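Local coordinates for salicylate 5-hydroxylase, large oxygenase component (Ralstonia sp., PDB 7C8Z), which uses NADH-derived electrons, passed through a [2Fe-2S] cluster, and molecular oxygen at an iron site to hydroxylate salicylate to gentisate, at residues L62-H67 / G89-I94. Residues are numbered along the deposited sequence; the frame is centred on the assembly and turned at random.
Sequences LFYANH and GERSVI
Y64 reaches across to the 89-94 segment and meets it in two ways, through its hydroxyl and through one face of its ring. At the ring edge OH accepts a hydrogen bond from the backbone N-H of E90, 2.9 Å from N to OH and nearly straight at 163°. Over that face lies the side chain of R91. Its CD makes a CH-pi contact 3.6 Å from the centroid of the Y64 ring. The bend at chi3 (78°) carries the guanidinium back over the same ring, where CZ stands 5.0 Å from the Y64 centroid in a cation-pi arrangement. The two planes are 79° apart, so the guanidinium presents an edge to the ring rather than stacking flat on it. NH2 of R91 also forms a salt bridge with OE2 of E107, and V29 of the second subunit packs against both Y64 and R91. G89, with a positive phi, lets the chain turn close to both aromatic rings; its N is 3.6 Å from CD2 of F63. The F63 ring itself meets W231 edge-to-face. All this lies away from both iron sites: the chain leaving helix 52-63 packs against the tight turn joining antiparallel strands 82-88 and 91-97, a beta hairpin of the Rieske domain in a ring-hydroxylating oxygenase alpha subunit.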
# COMPACT_ATOMS: atom_id res chain seq x y z
N LEU A 62 -24.61 17.19 1.50
CA LEU A 62 -24.69 17.21 0.05
C LEU A 62 -24.98 15.85 -0.56
O LEU A 62 -25.56 15.78 -1.65
CB LEU A 62 -23.39 17.75 -0.56
CG LEU A 62 -23.10 19.25 -0.39
CD1 LEU A 62 -24.37 20.08 -0.52
CD2 LEU A 62 -22.43 19.54 0.94
N PHE A 63 -24.60 14.76 0.12
CA PHE A 63 -24.80 13.41 -0.39
C PHE A 63 -25.89 12.63 0.33
O PHE A 63 -26.56 11.81 -0.30
CB PHE A 63 -23.50 12.61 -0.29
CG PHE A 63 -22.45 13.05 -1.27
CD1 PHE A 63 -21.63 14.13 -0.99
CD2 PHE A 63 -22.29 12.39 -2.47
CE1 PHE A 63 -20.67 14.54 -1.89
CE2 PHE A 63 -21.32 12.79 -3.37
CZ PHE A 63 -20.51 13.87 -3.08
N TYR A 64 -26.09 12.87 1.62
CA TYR A 64 -27.03 12.10 2.41
C TYR A 64 -28.32 12.85 2.72
O TYR A 64 -29.17 12.32 3.43
CB TYR A 64 -26.38 11.65 3.72
CG TYR A 64 -25.11 10.85 3.54
CD1 TYR A 64 -24.89 10.09 2.40
CD2 TYR A 64 -24.13 10.84 4.53
CE1 TYR A 64 -23.73 9.35 2.23
CE2 TYR A 64 -22.96 10.10 4.37
CZ TYR A 64 -22.77 9.36 3.22
OH TYR A 64 -21.62 8.62 3.07
N ALA A 65 -28.48 14.07 2.21
CA ALA A 65 -29.66 14.87 2.53
C ALA A 65 -29.88 15.91 1.45
O ALA A 65 -28.92 16.49 0.93
CB ALA A 65 -29.52 15.54 3.90
N ASN A 66 -31.15 16.14 1.12
CA ASN A 66 -31.60 17.23 0.26
C ASN A 66 -31.04 17.14 -1.16
O ASN A 66 -31.04 18.13 -1.89
CB ASN A 66 -31.24 18.60 0.86
CG ASN A 66 -32.01 18.89 2.14
OD1 ASN A 66 -31.43 19.01 3.21
ND2 ASN A 66 -33.34 18.99 2.02
N HIS A 67 -30.58 15.96 -1.58
CA HIS A 67 -29.99 15.84 -2.91
C HIS A 67 -30.31 14.48 -3.49
O HIS A 67 -30.30 13.47 -2.78
CB HIS A 67 -28.47 16.05 -2.87
CG HIS A 67 -28.06 17.44 -2.54
ND1 HIS A 67 -27.86 17.87 -1.25
CD2 HIS A 67 -27.83 18.52 -3.33
CE1 HIS A 67 -27.52 19.15 -1.26
NE2 HIS A 67 -27.49 19.56 -2.51
N GLY A 89 -22.19 8.83 -1.76
CA GLY A 89 -21.19 9.31 -0.84
C GLY A 89 -20.21 8.20 -0.54
O GLY A 89 -19.42 7.82 -1.41
N GLU A 90 -20.25 7.66 0.67
CA GLU A 90 -19.45 6.50 1.03
C GLU A 90 -20.31 5.35 1.52
O GLU A 90 -19.81 4.43 2.17
CB GLU A 90 -18.41 6.87 2.08
CG GLU A 90 -17.41 7.90 1.59
CD GLU A 90 -16.20 8.00 2.48
OE1 GLU A 90 -16.14 7.24 3.47
OE2 GLU A 90 -15.31 8.82 2.19
N ARG A 91 -21.60 5.37 1.20
CA ARG A 91 -22.54 4.36 1.68
C ARG A 91 -22.94 3.46 0.51
O ARG A 91 -23.50 3.94 -0.48
CB ARG A 91 -23.76 5.02 2.31
CG ARG A 91 -23.45 5.66 3.64
CD ARG A 91 -24.56 6.57 4.11
NE ARG A 91 -25.69 5.84 4.67
CZ ARG A 91 -26.77 6.43 5.17
NH1 ARG A 91 -26.85 7.76 5.17
NH2 ARG A 91 -27.76 5.70 5.66
N SER A 92 -22.62 2.18 0.64
CA SER A 92 -22.97 1.21 -0.39
C SER A 92 -24.48 1.01 -0.45
O SER A 92 -25.13 0.83 0.58
CB SER A 92 -22.27 -0.12 -0.11
OG SER A 92 -22.13 -0.89 -1.30
N VAL A 93 -25.03 1.03 -1.66
CA VAL A 93 -26.44 0.78 -1.90
C VAL A 93 -26.58 -0.21 -3.05
O VAL A 93 -25.63 -0.46 -3.80
CB VAL A 93 -27.24 2.07 -2.18
CG1 VAL A 93 -27.31 2.93 -0.93
CG2 VAL A 93 -26.63 2.83 -3.35
N ILE A 94 -27.78 -0.76 -3.19
CA ILE A 94 -28.11 -1.72 -4.23
C ILE A 94 -29.32 -1.19 -4.99
O ILE A 94 -30.34 -0.83 -4.37
CB ILE A 94 -28.40 -3.11 -3.64
CG1 ILE A 94 -27.26 -3.53 -2.70
CG2 ILE A 94 -28.62 -4.14 -4.75
CD1 ILE A 94 -27.65 -4.59 -1.72